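Local coordinates for acetyltransferase (Agrobacterium tumefaciens str. C58, PDB 2G3A) that catalyses the transfer of an acetyl group from acetyl-CoA to acceptor substrates, preferring glucosamine 6-phosphate or dopamine, and belongs to the GCN5-related N-acetyltransferase family, at the interface of chains A and B. Sequence-based numbering; all coordinates share one arbitrary frame. Chains: chain A/B, acetyltransferase.

The interface of chains A and B. Residues chain A 73, 75, 110, 113, 133, 149, 151; chain B 136-139, 145.
A two-fold symmetric homodimer interface joins the two copies in the crystal; in this half, the end of strand 131-136 of chain B and the segment after it press against strands and adjoining loops of chain A, and the twin patch repeats this with the chains exchanged. B:Leu136 is the apolar plug. Its CG sits in the crowded position between backbone N and carbonyl carbon (chi1 68°), and its two methyls part ways: CD1 lies over the face of the A:Trp75 six-membered ring, 3.9 Å from the centroid, while CD2 meets A:Tyr113 CB at 3.6 Å and also touches A:Ile133 CD1. The indole's opposite face is backed by A:Met110, a selenomethionine, whose CB lies toward the rim. On the same face as B:Leu136, B:Leu139 CD2 packs against A:Trp75 CD1 at 3.6 Å, the two side chains crossing at about a right angle. A:Trp75 NE1 donates in the ring plane to the B:Pro138 carbonyl O at 3.1 Å, nearly straight (163° at H), though it approaches from above the carbonyl plane. B:Pro138 follows a cis peptide bond, and the carbonyl of that cis peptide is taken by A:Arg151: NH2 reaches B:Gly137 O at 2.6 Å, again from above the carbonyl plane, with NH1 adding a weak bond. A:Arg151 bends at chi3 (82°) to present a guanidinium face to the indole's edge, A:Trp75 CZ2 standing over it toward the rim. A same-side salt bridge, A:Arg151 NH1 to A:Glu149 OE1 at 3.0 Å, steadies the guanidinium. Successive carbonyls of the cis-proline segment are thus fixed beside the leucine plug, and the site probably contributes to holding the acetyltransferase as a dimer, if the crystal pair persists in solution.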
ATOM      1  N   ARG A  73      12.294  -2.420   7.489  1.00 24.10           N
ATOM      2  CA  ARG A  73      13.486  -1.957   6.752  1.00 24.89           C
ATOM      3  C   ARG A  73      13.833  -0.487   7.060  1.00 24.31           C
ATOM      4  O   ARG A  73      14.251   0.285   6.183  1.00 25.04           O
ATOM      5  CB  ARG A  73      13.309  -2.207   5.246  1.00 25.12           C
ATOM      6  CG  ARG A  73      13.096  -3.687   4.934  1.00 25.58           C
ATOM      7  CD  ARG A  73      12.973  -3.994   3.449  1.00 26.49           C
ATOM      8  NE  ARG A  73      12.767  -5.427   3.219  1.00 23.44           N
ATOM      9  CZ  ARG A  73      13.722  -6.348   3.317  1.00 25.90           C
ATOM     10  NH1 ARG A  73      14.964  -6.008   3.660  1.00 24.92           N
ATOM     11  NH2 ARG A  73      13.424  -7.622   3.100  1.00 23.95           N
ATOM     12  N   TRP A  75      11.898   2.025   8.134  1.00 21.49           N
ATOM     13  CA  TRP A  75      10.905   3.067   7.844  1.00 20.85           C
ATOM     14  C   TRP A  75       9.539   2.750   8.408  1.00 23.58           C
ATOM     15  O   TRP A  75       9.090   1.601   8.365  1.00 24.60           O
ATOM     16  CB  TRP A  75      10.792   3.315   6.330  1.00 19.68           C
ATOM     17  CG  TRP A  75      11.989   4.070   5.779  1.00 19.25           C
ATOM     18  CD1 TRP A  75      13.247   3.575   5.555  1.00 18.36           C
ATOM     19  CD2 TRP A  75      12.033   5.455   5.424  1.00 19.85           C
ATOM     20  NE1 TRP A  75      14.073   4.576   5.078  1.00 21.74           N
ATOM     21  CE2 TRP A  75      13.346   5.732   4.971  1.00 20.39           C
ATOM     22  CE3 TRP A  75      11.077   6.482   5.406  1.00 19.97           C
ATOM     23  CZ2 TRP A  75      13.732   7.005   4.520  1.00 23.84           C
ATOM     24  CZ3 TRP A  75      11.457   7.739   4.948  1.00 22.48           C
ATOM     25  CH2 TRP A  75      12.776   7.993   4.524  1.00 24.13           C
HETATM   26  N   MSE A 110      14.624   5.336  10.490  1.00 23.77           N
HETATM   27  CA  MSE A 110      15.272   6.475   9.856  1.00 30.22           C
HETATM   28  C   MSE A 110      14.285   7.505   9.311  1.00 23.75           C
HETATM   29  O   MSE A 110      14.657   8.620   8.951  1.00 22.69           O
HETATM   30  CB  MSE A 110      16.093   5.968   8.669  1.00 28.66           C
HETATM   31  CG  MSE A 110      17.257   5.065   9.019  1.00 41.59           C
HETATM   32 SE   MSE A 110      17.828   4.178   7.361  1.00 51.45          SE
HETATM   33  CE  MSE A 110      18.224   5.703   6.363  1.00 47.00           C
ATOM     34  N   TYR A 113       6.886   7.316   5.966  1.00 21.44           N
ATOM     35  CA  TYR A 113       6.188   7.771   4.772  1.00 22.70           C
ATOM     36  C   TYR A 113       4.692   7.529   4.851  1.00 23.76           C
ATOM     37  O   TYR A 113       4.198   6.749   5.678  1.00 22.32           O
ATOM     38  CB  TYR A 113       6.836   7.223   3.473  1.00 23.22           C
ATOM     39  CG  TYR A 113       6.658   5.735   3.245  1.00 24.66           C
ATOM     40  CD1 TYR A 113       5.819   5.265   2.226  1.00 28.17           C
ATOM     41  CD2 TYR A 113       7.354   4.794   4.015  1.00 27.29           C
ATOM     42  CE1 TYR A 113       5.656   3.891   2.004  1.00 27.04           C
ATOM     43  CE2 TYR A 113       7.212   3.429   3.789  1.00 30.79           C
ATOM     44  CZ  TYR A 113       6.365   2.985   2.783  1.00 31.62           C
ATOM     45  OH  TYR A 113       6.222   1.622   2.567  1.00 27.66           O
ATOM     46  N   ILE A 133       6.980  13.458  -2.129  1.00 22.63           N
ATOM     47  CA  ILE A 133       7.984  12.743  -2.904  1.00 25.03           C
ATOM     48  C   ILE A 133       7.491  12.427  -4.311  1.00 23.36           C
ATOM     49  O   ILE A 133       8.286  12.141  -5.184  1.00 22.49           O
ATOM     50  CB  ILE A 133       8.545  11.488  -2.169  1.00 27.84           C
ATOM     51  CG1 ILE A 133       7.435  10.515  -1.781  1.00 28.40           C
ATOM     52  CG2 ILE A 133       9.377  11.926  -0.947  1.00 26.30           C
ATOM     53  CD1 ILE A 133       7.886   9.355  -0.858  1.00 29.88           C
ATOM     54  N   GLU A 149       7.345  11.893   2.521  1.00 20.64           N
ATOM     55  CA  GLU A 149       8.272  11.309   3.504  1.00 19.99           C
ATOM     56  C   GLU A 149       8.602  12.291   4.648  1.00 22.72           C
ATOM     57  O   GLU A 149       8.478  13.516   4.507  1.00 23.49           O
ATOM     58  CB  GLU A 149       9.587  10.898   2.821  1.00 20.02           C
ATOM     59  CG  GLU A 149      10.434  12.126   2.419  1.00 24.00           C
ATOM     60  CD  GLU A 149      11.733  11.793   1.691  1.00 28.84           C
ATOM     61  OE1 GLU A 149      12.082  10.600   1.585  1.00 32.33           O
ATOM     62  OE2 GLU A 149      12.400  12.744   1.223  1.00 40.78           O
ATOM     63  N   ARG A 151      12.012  12.334   7.186  1.00 25.32           N
ATOM     64  CA  ARG A 151      13.245  11.711   7.624  1.00 29.12           C
ATOM     65  C   ARG A 151      13.528  12.159   9.045  1.00 28.82           C
ATOM     66  O   ARG A 151      13.366  13.335   9.374  1.00 27.15           O
ATOM     67  CB  ARG A 151      14.390  12.071   6.673  1.00 29.45           C
ATOM     68  CG  ARG A 151      14.025  11.921   5.207  1.00 32.72           C
ATOM     69  CD  ARG A 151      15.203  12.156   4.269  1.00 34.14           C
ATOM     70  NE  ARG A 151      16.027  10.954   4.161  1.00 50.03           N
ATOM     71  CZ  ARG A 151      15.881  10.005   3.237  1.00 47.50           C
ATOM     72  NH1 ARG A 151      14.952  10.091   2.279  1.00 49.39           N
ATOM     73  NH2 ARG A 151      16.684   8.954   3.271  1.00 47.76           N
TER
ATOM     74  N   LEU B 136      12.096   6.915  -2.380  1.00 23.48           N
ATOM     75  CA  LEU B 136      12.671   7.266  -1.093  1.00 22.51           C
ATOM     76  C   LEU B 136      13.714   6.244  -0.719  1.00 22.70           C
ATOM     77  O   LEU B 136      13.712   5.135  -1.244  1.00 21.74           O
ATOM     78  CB  LEU B 136      11.604   7.365  -0.001  1.00 26.45           C
ATOM     79  CG  LEU B 136      10.839   6.138   0.503  1.00 29.83           C
ATOM     80  CD1 LEU B 136      11.679   5.299   1.460  1.00 28.97           C
ATOM     81  CD2 LEU B 136       9.617   6.648   1.248  1.00 30.70           C
ATOM     82  N   GLY B 137      14.614   6.631   0.182  1.00 22.83           N
ATOM     83  CA  GLY B 137      15.649   5.729   0.646  1.00 22.09           C
ATOM     84  C   GLY B 137      16.860   6.488   1.115  1.00 22.93           C
ATOM     85  O   GLY B 137      16.880   7.706   1.031  1.00 23.79           O
ATOM     86  N   PRO B 138      17.901   5.763   1.585  1.00 22.22           N
ATOM     87  CA  PRO B 138      17.830   4.301   1.558  1.00 20.51           C
ATOM     88  C   PRO B 138      17.013   3.667   2.684  1.00 20.43           C
ATOM     89  O   PRO B 138      16.841   4.257   3.781  1.00 17.92           O
ATOM     90  CB  PRO B 138      19.302   3.880   1.674  1.00 20.05           C
ATOM     91  CG  PRO B 138      19.946   5.000   2.476  1.00 21.02           C
ATOM     92  CD  PRO B 138      19.196   6.256   2.095  1.00 21.55           C
ATOM     93  N   LEU B 139      16.514   2.466   2.398  1.00 20.32           N
ATOM     94  CA  LEU B 139      16.055   1.562   3.454  1.00 20.35           C
ATOM     95  C   LEU B 139      17.266   1.066   4.293  1.00 24.84           C
ATOM     96  O   LEU B 139      18.429   1.209   3.874  1.00 22.40           O
ATOM     97  CB  LEU B 139      15.282   0.386   2.841  1.00 21.64           C
ATOM     98  CG  LEU B 139      14.120   0.732   1.888  1.00 22.28           C
ATOM     99  CD1 LEU B 139      13.326  -0.497   1.427  1.00 26.25           C
ATOM    100  CD2 LEU B 139      13.190   1.794   2.449  1.00 22.89           C
ATOM    101  N   ILE B 145      12.737   2.560  -2.274  1.00 24.67           N
ATOM    102  CA  ILE B 145      11.390   2.322  -2.824  1.00 25.42           C
ATOM    103  C   ILE B 145      11.157   3.281  -3.997  1.00 26.14           C
ATOM    104  O   ILE B 145      11.468   4.470  -3.894  1.00 24.35           O
ATOM    105  CB  ILE B 145      10.257   2.475  -1.777  1.00 25.96           C
ATOM    106  CG1 ILE B 145      10.538   1.600  -0.547  1.00 28.24           C
ATOM    107  CG2 ILE B 145       8.875   2.133  -2.414  1.00 28.59           C
ATOM    108  CD1 ILE B 145       9.497   1.686   0.584  1.00 26.78           C
TER